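Local coordinates for protein 2-oxoadipate dioxygenase/decarboxylase, chloroplastic/amyloplastic (PDB 6W1K) that uses iron(II) and dioxygen to decarboxylate and hydroxylate 2-oxoadipate to (R)-2-hydroxyglutarate in plastid lysine catabolism, at residues P120-I124 with R291-E295; H195-H201 with Y265-R271. All coordinates share one frame; numbering follows the deposited sequence.

Contact 1 (P120-I124 with R291-E295); sequences PRIFI and RDGFE. With OOG (2-oxoadipic acid), chain F.
With CG set anti to the backbone N (chi1 -174°), Phe123 raises its ring from the strand so that its edge meets the face of Phe294. Phe123 CD2 sits over the centre of the Phe294 ring, 3.8 Å from Phe294 CD1; the ring planes stand 66° apart, a T-shaped (edge-to-face) pair. One face of Phe123 carries the substrate: 2-oxoadipate C4 lies 3.8 Å from Phe123 CE1, offset toward the ring's rim. Phe294 CD1 comes within 3.9 Å of substrate O4. His59, a metal ligand, and Trp101 also pack edge-to-face with Phe294. The pair thus lines the substrate pocket of this vicinal-oxygen-chelate-like (glyoxalase clan) sheet, strand 121-127 supplying one phenylalanine and the loop leading into helix 296-302 the other. Two residues earlier on the strand, Arg121 runs extended from CG to NE and forms a salt bridge with Asp292: NE to OD1 is 2.7 Å and nearly straight, on the syn side of the carboxylate and in the guanidinium plane, though the two planes stand 78° apart. A second, weak bond comes from Arg121 NH2 to the same OD1. Gly293 N meets OD1 at 2.7 Å from above the carboxylate plane, so the same oxygen also holds the loop's own backbone. With an alanine in place of the aspartate, Arg121 NE and Gly293 N would probably lose their shared acceptor. Arg121 NH2 has a further salt bridge to Glu287, while Arg291 NH1 bonds to Asp292 O at 2.8 Å.

Contact 2 (H195-H201 with Y265-R271); sequences HTTISTH and YIEFAER. With NI (nickel (II) ion), chain E; OOG (2-oxoadipic acid), chain F.
His195 and Glu267, on adjacent parallel strands of the vicinal-oxygen-chelate-like sheet, both bind the nickel that occupies the iron site: His195 NE2 at 2.2 Å and Glu267 OE1 at 1.9 Å from the ion, with His59 the third protein ligand. Glu267 reaches it by an extended chain, CG anti to the backbone N (chi1 179°); Gln241 NE2 hydrogen-bonds to its other oxygen, OE2, and Thr197 CG2 packs alongside. The imidazole of His195 lies nearly parallel to the Tyr265 phenol but slid aside, planes 23° apart, while His195 CB sits over the centre of the tyrosine ring in a CH-pi contact. At the far end, His201 lays its ring against the neighbouring strand, with Arg271 O over one face and Glu270 CA at the edge; its NE2 is hydrogen-bonded to Glu287 OE1. Between these ends backbone hydrogen bonds join the strands, among them Glu267 N to Thr196 O and Ala269 N to Ile198 O. Behind the metal face, Ile198 CD1 meets Ile266 CD1 at 4.0 Å and approaches the edge of Phe268. The substrate chelates nickel through O3 and O5, and its distal carboxylate O2 accepts a 2.8 Å hydrogen bond from Tyr265 OH.

Overall arrangement
Both contacts are buried, each with its centre about 9 Å from the centre of the chain, and both touch 2-oxoadipate and the same mixed sheet. Contact 2 joins two parallel strands through backbone bonds and supplies metal ligands; contact 1 joins a strand to a loop through side chains alone, with an aromatic pair against the substrate and a partly exposed salt bridge beyond it. Strand 57-65 lies between strands 121-127 and 195-199, pairing with both, and brings His59 to the nickel. The contacts meet at Arg271, whose NH2 probably bonds to Gly293 O and Arg291 O while its NE pairs with Asp58. Along the chain, 195-201 and 265-271 fall inside the loop that contact 1 closes.

Contact 1 (P120-I124 with R291-E295)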
ATOM      1  N   PRO A 120       3.631  -7.584  -7.330  1.00 26.38           N
ATOM      2  CA  PRO A 120       3.998  -6.442  -6.487  1.00 25.51           C
ATOM      3  C   PRO A 120       4.604  -6.885  -5.164  1.00 25.80           C
ATOM      4  O   PRO A 120       4.331  -7.979  -4.658  1.00 25.02           O
ATOM      5  CB  PRO A 120       2.659  -5.728  -6.276  1.00 25.11           C
ATOM      6  CG  PRO A 120       1.618  -6.862  -6.273  1.00 25.09           C
ATOM      7  CD  PRO A 120       2.163  -7.819  -7.357  1.00 25.55           C
ATOM      8  N   ARG A 121       5.501  -6.039  -4.658  1.00 26.39           N
ATOM      9  CA  ARG A 121       5.896  -6.108  -3.262  1.00 25.25           C
ATOM     10  C   ARG A 121       4.666  -5.849  -2.404  1.00 23.28           C
ATOM     11  O   ARG A 121       3.656  -5.312  -2.867  1.00 22.03           O
ATOM     12  CB  ARG A 121       7.010  -5.098  -2.948  1.00 26.24           C
ATOM     13  CG  ARG A 121       8.277  -5.215  -3.827  1.00 27.50           C
ATOM     14  CD  ARG A 121       9.055  -3.922  -3.679  1.00 28.60           C
ATOM     15  NE  ARG A 121      10.217  -3.789  -4.541  1.00 30.38           N
ATOM     16  CZ  ARG A 121      10.182  -3.406  -5.811  1.00 31.82           C
ATOM     17  NH1 ARG A 121       9.015  -3.115  -6.394  1.00 32.35           N
ATOM     18  NH2 ARG A 121      11.305  -3.311  -6.487  1.00 32.80           N
ATOM     19  N   ILE A 122       4.736  -6.258  -1.139  1.00 23.08           N
ATOM     20  CA  ILE A 122       3.651  -6.015  -0.197  1.00 23.32           C
ATOM     21  C   ILE A 122       4.204  -5.278   1.017  1.00 21.81           C
ATOM     22  O   ILE A 122       5.224  -5.674   1.575  1.00 21.70           O
ATOM     23  CB  ILE A 122       2.944  -7.321   0.244  1.00 24.91           C
ATOM     24  CG1 ILE A 122       2.546  -8.186  -0.949  1.00 25.54           C
ATOM     25  CG2 ILE A 122       1.726  -6.959   1.086  1.00 26.79           C
ATOM     26  CD1 ILE A 122       1.393  -7.693  -1.720  1.00 26.27           C
ATOM     27  N   PHE A 123       3.528  -4.201   1.418  1.00 22.60           N
ATOM     28  CA  PHE A 123       3.891  -3.383   2.575  1.00 23.80           C
ATOM     29  C   PHE A 123       2.717  -3.491   3.549  1.00 23.73           C
ATOM     30  O   PHE A 123       1.590  -3.159   3.177  1.00 24.65           O
ATOM     31  CB  PHE A 123       4.141  -1.925   2.143  1.00 24.86           C
ATOM     32  CG  PHE A 123       4.657  -1.026   3.230  1.00 27.50           C
ATOM     33  CD1 PHE A 123       3.799  -0.523   4.216  1.00 28.25           C
ATOM     34  CD2 PHE A 123       5.997  -0.660   3.255  1.00 28.97           C
ATOM     35  CE1 PHE A 123       4.290   0.329   5.223  1.00 29.82           C
ATOM     36  CE2 PHE A 123       6.497   0.180   4.253  1.00 30.44           C
ATOM     37  CZ  PHE A 123       5.647   0.668   5.240  1.00 30.93           C
ATOM     38  N   ILE A 124       2.956  -4.016   4.762  1.00 23.96           N
ATOM     39  CA  ILE A 124       1.883  -4.241   5.730  1.00 22.98           C
ATOM     40  C   ILE A 124       2.287  -3.560   7.031  1.00 22.21           C
ATOM     41  O   ILE A 124       3.360  -3.845   7.577  1.00 21.08           O
ATOM     42  CB  ILE A 124       1.606  -5.723   5.996  1.00 24.28           C
ATOM     43  CG1 ILE A 124       1.373  -6.471   4.675  1.00 25.20           C
ATOM     44  CG2 ILE A 124       0.385  -5.842   6.872  1.00 24.31           C
ATOM     45  CD1 ILE A 124       1.250  -7.983   4.809  1.00 24.66           C
ATOM     46  N   ARG A 291      17.212   0.486  -6.708  1.00 37.44           N
ATOM     47  CA  ARG A 291      17.030   0.534  -5.266  1.00 40.03           C
ATOM     48  C   ARG A 291      15.761  -0.210  -4.875  1.00 37.04           C
ATOM     49  O   ARG A 291      14.670   0.087  -5.374  1.00 36.23           O
ATOM     50  CB  ARG A 291      16.980   1.991  -4.804  1.00 45.65           C
ATOM     51  CG  ARG A 291      16.300   2.197  -3.446  1.00 52.32           C
ATOM     52  CD  ARG A 291      17.248   1.855  -2.302  1.00 50.47           C
ATOM     53  NE  ARG A 291      17.153   2.807  -1.188  1.00 47.58           N
ATOM     54  CZ  ARG A 291      16.253   2.744  -0.210  1.00 45.51           C
ATOM     55  NH1 ARG A 291      15.331   1.771  -0.182  1.00 43.34           N
ATOM     56  NH2 ARG A 291      16.269   3.663   0.748  1.00 44.38           N
ATOM     57  N   ASP A 292      15.914  -1.192  -3.997  1.00 35.15           N
ATOM     58  CA  ASP A 292      14.799  -1.991  -3.525  1.00 36.02           C
ATOM     59  C   ASP A 292      14.348  -1.517  -2.145  1.00 35.60           C
ATOM     60  O   ASP A 292      14.992  -0.708  -1.480  1.00 37.49           O
ATOM     61  CB  ASP A 292      15.166  -3.478  -3.488  1.00 37.14           C
ATOM     62  CG  ASP A 292      13.942  -4.387  -3.614  1.00 38.90           C
ATOM     63  OD1 ASP A 292      12.792  -3.850  -3.618  1.00 38.55           O
ATOM     64  OD2 ASP A 292      14.140  -5.632  -3.698  1.00 39.99           O
ATOM     65  N   GLY A 293      13.199  -2.026  -1.733  1.00 33.84           N
ATOM     66  CA  GLY A 293      12.726  -1.771  -0.391  1.00 32.53           C
ATOM     67  C   GLY A 293      12.112  -0.386  -0.239  1.00 30.95           C
ATOM     68  O   GLY A 293      11.622   0.224  -1.195  1.00 29.08           O
ATOM     69  N   PHE A 294      12.173   0.121   0.986  1.00 32.65           N
ATOM     70  CA  PHE A 294      11.395   1.295   1.390  1.00 33.85           C
ATOM     71  C   PHE A 294      12.262   2.153   2.303  1.00 35.27           C
ATOM     72  O   PHE A 294      13.402   1.805   2.613  1.00 35.27           O
ATOM     73  CB  PHE A 294      10.093   0.863   2.061  1.00 33.29           C
ATOM     74  CG  PHE A 294       9.177   0.090   1.153  1.00 33.48           C
ATOM     75  CD1 PHE A 294       8.191   0.742   0.426  1.00 35.24           C
ATOM     76  CD2 PHE A 294       9.319  -1.282   1.016  1.00 31.73           C
ATOM     77  CE1 PHE A 294       7.371   0.029  -0.419  1.00 36.33           C
ATOM     78  CE2 PHE A 294       8.501  -2.016   0.179  1.00 32.38           C
ATOM     79  CZ  PHE A 294       7.515  -1.368  -0.529  1.00 34.36           C
ATOM     80  N   GLU A 295      11.732   3.294   2.725  1.00 37.07           N
ATOM     81  CA  GLU A 295      12.530   4.244   3.498  1.00 39.35           C
ATOM     82  C   GLU A 295      11.644   4.889   4.548  1.00 36.85           C
ATOM     83  O   GLU A 295      10.586   5.441   4.228  1.00 33.90           O
ATOM     84  CB  GLU A 295      13.166   5.295   2.578  1.00 46.72           C
ATOM     85  CG  GLU A 295      14.448   5.906   3.160  1.00 55.70           C
ATOM     86  CD  GLU A 295      14.135   7.065   4.089  1.00 58.27           C
ATOM     87  OE1 GLU A 295      13.193   7.814   3.762  1.00 57.57           O
ATOM     88  OE2 GLU A 295      14.814   7.232   5.136  1.00 60.62           O
TER
HETATM   89  C2  OOG F 402       1.564   2.877   3.871  1.00 78.91           C
HETATM   90  C3  OOG F 402       2.449   4.110   3.678  1.00 79.22           C
HETATM   91  C4  OOG F 402       3.906   3.687   3.465  1.00 79.11           C
HETATM   92  C6  OOG F 402       5.468   3.571   1.329  1.00 77.31           C
HETATM   93  O4  OOG F 402       6.495   3.834   2.004  1.00 77.02           O
HETATM   94  O3  OOG F 402       5.525   3.588   0.080  1.00 76.29           O
HETATM   95  C5  OOG F 402       4.155   3.234   2.026  1.00 78.50           C
HETATM   96  C1  OOG F 402       0.143   3.254   4.314  1.00 77.90           C
HETATM   97  O1  OOG F 402      -0.560   2.441   4.806  1.00 76.90           O
HETATM   98  O2  OOG F 402      -0.355   4.547   4.147  1.00 77.46           O
HETATM   99  O5  OOG F 402       3.337   2.617   1.441  1.00 78.85           O

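Contact 2 (H195-H201 with Y265-R271)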
ATOM      1  N   HIS A 195      -3.387   1.248  -0.751  1.00 25.14           N
ATOM      2  CA  HIS A 195      -3.062   1.820  -2.046  1.00 26.59           C
ATOM      3  C   HIS A 195      -2.312   0.800  -2.887  1.00 26.10           C
ATOM      4  O   HIS A 195      -1.737  -0.177  -2.382  1.00 25.18           O
ATOM      5  CB  HIS A 195      -2.256   3.115  -1.917  1.00 27.78           C
ATOM      6  CG  HIS A 195      -0.883   2.950  -1.339  1.00 29.53           C
ATOM      7  ND1 HIS A 195      -0.632   2.988   0.020  1.00 30.39           N
ATOM      8  CD2 HIS A 195       0.322   2.801  -1.936  1.00 29.70           C
ATOM      9  CE1 HIS A 195       0.662   2.848   0.230  1.00 30.95           C
ATOM     10  NE2 HIS A 195       1.262   2.708  -0.941  1.00 30.16           N
ATOM     11  N   THR A 196      -2.369   1.021  -4.184  1.00 26.30           N
ATOM     12  CA  THR A 196      -1.410   0.436  -5.104  1.00 27.47           C
ATOM     13  C   THR A 196      -0.469   1.553  -5.519  1.00 26.89           C
ATOM     14  O   THR A 196      -0.719   2.735  -5.251  1.00 26.64           O
ATOM     15  CB  THR A 196      -2.106  -0.205  -6.312  1.00 29.97           C
ATOM     16  OG1 THR A 196      -1.155  -1.033  -7.015  1.00 32.12           O
ATOM     17  CG2 THR A 196      -2.640   0.851  -7.254  1.00 30.16           C
ATOM     18  N   THR A 197       0.602   1.175  -6.210  1.00 27.68           N
ATOM     19  CA  THR A 197       1.694   2.075  -6.581  1.00 28.74           C
ATOM     20  C   THR A 197       2.089   1.811  -8.015  1.00 28.10           C
ATOM     21  O   THR A 197       2.367   0.664  -8.366  1.00 28.89           O
ATOM     22  CB  THR A 197       2.908   1.821  -5.686  1.00 31.11           C
ATOM     23  OG1 THR A 197       2.486   1.863  -4.322  1.00 33.66           O
ATOM     24  CG2 THR A 197       3.996   2.835  -5.896  1.00 30.94           C
ATOM     25  N   ILE A 198       2.133   2.852  -8.830  1.00 28.63           N
ATOM     26  CA  ILE A 198       2.578   2.724 -10.202  1.00 30.10           C
ATOM     27  C   ILE A 198       4.091   2.864 -10.224  1.00 30.72           C
ATOM     28  O   ILE A 198       4.651   3.826  -9.682  1.00 30.37           O
ATOM     29  CB  ILE A 198       1.916   3.774 -11.098  1.00 33.78           C
ATOM     30  CG1 ILE A 198       0.405   3.569 -11.160  1.00 35.66           C
ATOM     31  CG2 ILE A 198       2.524   3.740 -12.486  1.00 34.80           C
ATOM     32  CD1 ILE A 198      -0.276   4.697 -11.941  1.00 37.16           C
ATOM     33  N   SER A 199       4.753   1.900 -10.852  1.00 31.49           N
ATOM     34  CA  SER A 199       6.188   1.942 -11.050  1.00 34.58           C
ATOM     35  C   SER A 199       6.489   2.840 -12.245  1.00 34.73           C
ATOM     36  O   SER A 199       6.439   2.394 -13.394  1.00 35.31           O
ATOM     37  CB  SER A 199       6.710   0.523 -11.284  1.00 37.50           C
ATOM     38  OG  SER A 199       8.082   0.586 -11.551  1.00 41.40           O
ATOM     39  N   THR A 200       6.830   4.112 -11.995  1.00 35.73           N
ATOM     40  CA  THR A 200       6.959   5.034 -13.126  1.00 37.62           C
ATOM     41  C   THR A 200       8.098   4.647 -14.060  1.00 38.50           C
ATOM     42  O   THR A 200       7.984   4.831 -15.275  1.00 37.81           O
ATOM     43  CB  THR A 200       7.134   6.489 -12.669  1.00 38.35           C
ATOM     44  OG1 THR A 200       8.445   6.726 -12.130  1.00 39.26           O
ATOM     45  CG2 THR A 200       6.062   6.839 -11.655  1.00 39.30           C
ATOM     46  N   HIS A 201       9.221   4.146 -13.524  1.00 39.76           N
ATOM     47  CA  HIS A 201      10.365   3.814 -14.376  1.00 41.88           C
ATOM     48  C   HIS A 201      10.073   2.669 -15.338  1.00 43.12           C
ATOM     49  O   HIS A 201      10.849   2.461 -16.274  1.00 42.78           O
ATOM     50  CB  HIS A 201      11.598   3.467 -13.522  1.00 43.48           C
ATOM     51  CG  HIS A 201      11.354   2.374 -12.524  1.00 45.60           C
ATOM     52  ND1 HIS A 201      10.846   2.617 -11.262  1.00 46.01           N
ATOM     53  CD2 HIS A 201      11.539   1.034 -12.603  1.00 45.58           C
ATOM     54  CE1 HIS A 201      10.719   1.472 -10.614  1.00 46.96           C
ATOM     55  NE2 HIS A 201      11.144   0.498 -11.401  1.00 47.23           N
ATOM     56  N   TYR A 265      -5.900   5.703  -1.628  1.00 27.55           N
ATOM     57  CA  TYR A 265      -5.205   6.631  -2.498  1.00 27.49           C
ATOM     58  C   TYR A 265      -4.339   5.810  -3.428  1.00 26.37           C
ATOM     59  O   TYR A 265      -4.381   4.575  -3.411  1.00 26.27           O
ATOM     60  CB  TYR A 265      -4.379   7.641  -1.703  1.00 28.46           C
ATOM     61  CG  TYR A 265      -3.235   7.073  -0.860  1.00 30.06           C
ATOM     62  CD1 TYR A 265      -3.459   6.651   0.438  1.00 30.75           C
ATOM     63  CD2 TYR A 265      -1.938   6.997  -1.348  1.00 31.72           C
ATOM     64  CE1 TYR A 265      -2.455   6.165   1.226  1.00 32.52           C
ATOM     65  CE2 TYR A 265      -0.912   6.497  -0.554  1.00 33.50           C
ATOM     66  CZ  TYR A 265      -1.189   6.081   0.735  1.00 34.39           C
ATOM     67  OH  TYR A 265      -0.209   5.588   1.562  1.00 34.63           O
ATOM     68  N   ILE A 266      -3.585   6.485  -4.285  1.00 27.60           N
ATOM     69  CA  ILE A 266      -2.667   5.802  -5.188  1.00 28.88           C
ATOM     70  C   ILE A 266      -1.304   6.477  -5.100  1.00 28.62           C
ATOM     71  O   ILE A 266      -1.207   7.700  -4.947  1.00 27.93           O
ATOM     72  CB  ILE A 266      -3.209   5.774  -6.642  1.00 30.95           C
ATOM     73  CG1 ILE A 266      -2.275   4.942  -7.535  1.00 30.75           C
ATOM     74  CG2 ILE A 266      -3.392   7.180  -7.235  1.00 32.18           C
ATOM     75  CD1 ILE A 266      -2.873   4.529  -8.921  1.00 30.86           C
ATOM     76  N   GLU A 267      -0.247   5.673  -5.173  1.00 29.74           N
ATOM     77  CA  GLU A 267       1.119   6.159  -5.070  1.00 32.59           C
ATOM     78  C   GLU A 267       1.840   5.927  -6.398  1.00 30.98           C
ATOM     79  O   GLU A 267       1.414   5.123  -7.243  1.00 28.44           O
ATOM     80  CB  GLU A 267       1.827   5.474  -3.887  1.00 40.63           C
ATOM     81  CG  GLU A 267       3.256   5.880  -3.677  1.00 51.60           C
ATOM     82  CD  GLU A 267       4.016   4.888  -2.801  1.00 63.89           C
ATOM     83  OE1 GLU A 267       3.454   4.460  -1.780  1.00 59.32           O
ATOM     84  OE2 GLU A 267       5.173   4.526  -3.131  1.00 60.85           O
ATOM     85  N   PHE A 268       2.888   6.731  -6.609  1.00 30.57           N
ATOM     86  CA  PHE A 268       3.785   6.639  -7.760  1.00 30.96           C
ATOM     87  C   PHE A 268       5.221   6.620  -7.250  1.00 31.15           C
ATOM     88  O   PHE A 268       5.588   7.410  -6.372  1.00 31.39           O
ATOM     89  CB  PHE A 268       3.544   7.806  -8.719  1.00 32.80           C
ATOM     90  CG  PHE A 268       2.126   8.304  -8.698  1.00 35.55           C
ATOM     91  CD1 PHE A 268       1.098   7.556  -9.261  1.00 36.04           C
ATOM     92  CD2 PHE A 268       1.825   9.532  -8.120  1.00 36.03           C
ATOM     93  CE1 PHE A 268      -0.216   8.027  -9.245  1.00 37.63           C
ATOM     94  CE2 PHE A 268       0.527  10.010  -8.096  1.00 37.67           C
ATOM     95  CZ  PHE A 268      -0.500   9.257  -8.647  1.00 37.99           C
ATOM     96  N   ALA A 269       6.017   5.692  -7.760  1.00 31.48           N
ATOM     97  CA  ALA A 269       7.353   5.496  -7.225  1.00 32.93           C
ATOM     98  C   ALA A 269       8.354   5.294  -8.343  1.00 34.20           C
ATOM     99  O   ALA A 269       8.084   4.603  -9.335  1.00 33.64           O
ATOM    100  CB  ALA A 269       7.396   4.309  -6.256  1.00 33.33           C
ATOM    101  N   GLU A 270       9.516   5.910  -8.172  1.00 35.00           N
ATOM    102  CA  GLU A 270      10.643   5.718  -9.076  1.00 36.94           C
ATOM    103  C   GLU A 270      11.796   5.140  -8.274  1.00 37.16           C
ATOM    104  O   GLU A 270      12.190   5.713  -7.252  1.00 37.39           O
ATOM    105  CB  GLU A 270      11.084   7.029  -9.741  1.00 41.92           C
ATOM    106  CG  GLU A 270      12.169   6.804 -10.838  1.00 48.20           C
ATOM    107  CD  GLU A 270      12.396   8.007 -11.766  1.00 55.09           C
ATOM    108  OE1 GLU A 270      11.619   8.972 -11.695  1.00 54.04           O
ATOM    109  OE2 GLU A 270      13.367   7.981 -12.565  1.00 58.35           O
ATOM    110  N   ARG A 271      12.318   4.014  -8.723  1.00 36.63           N
ATOM    111  CA  ARG A 271      13.504   3.403  -8.140  1.00 39.53           C
ATOM    112  C   ARG A 271      14.663   3.602  -9.105  1.00 44.27           C
ATOM    113  O   ARG A 271      14.640   3.077 -10.227  1.00 43.71           O
ATOM    114  CB  ARG A 271      13.271   1.921  -7.858  1.00 37.32           C
ATOM    115  CG  ARG A 271      12.026   1.652  -6.976  1.00 36.01           C
ATOM    116  CD  ARG A 271      11.777   0.135  -6.699  1.00 34.10           C
ATOM    117  NE  ARG A 271      10.722   0.027  -5.693  1.00 32.27           N
ATOM    118  CZ  ARG A 271      10.917   0.084  -4.379  1.00 30.86           C
ATOM    119  NH1 ARG A 271       9.884   0.018  -3.562  1.00 30.36           N
ATOM    120  NH2 ARG A 271      12.141   0.174  -3.887  1.00 31.01           N
TER
HETATM  121 NI    NI E 401       3.401   2.918  -0.665  0.75 36.37          NI
HETATM  122  C2  OOG F 402       1.564   2.877   3.871  1.00 78.91           C
HETATM  123  C3  OOG F 402       2.449   4.110   3.678  1.00 79.22           C
HETATM  124  C4  OOG F 402       3.906   3.687   3.465  1.00 79.11           C
HETATM  125  C6  OOG F 402       5.468   3.571   1.329  1.00 77.31           C
HETATM  126  O4  OOG F 402       6.495   3.834   2.004  1.00 77.02           O
HETATM  127  O3  OOG F 402       5.525   3.588   0.080  1.00 76.29           O
HETATM  128  C5  OOG F 402       4.155   3.234   2.026  1.00 78.50           C
HETATM  129  C1  OOG F 402       0.143   3.254   4.314  1.00 77.90           C
HETATM  130  O1  OOG F 402      -0.560   2.441   4.806  1.00 76.90           O
HETATM  131  O2  OOG F 402      -0.355   4.547   4.147  1.00 77.46           O
HETATM  132  O5  OOG F 402       3.337   2.617   1.441  1.00 78.85           O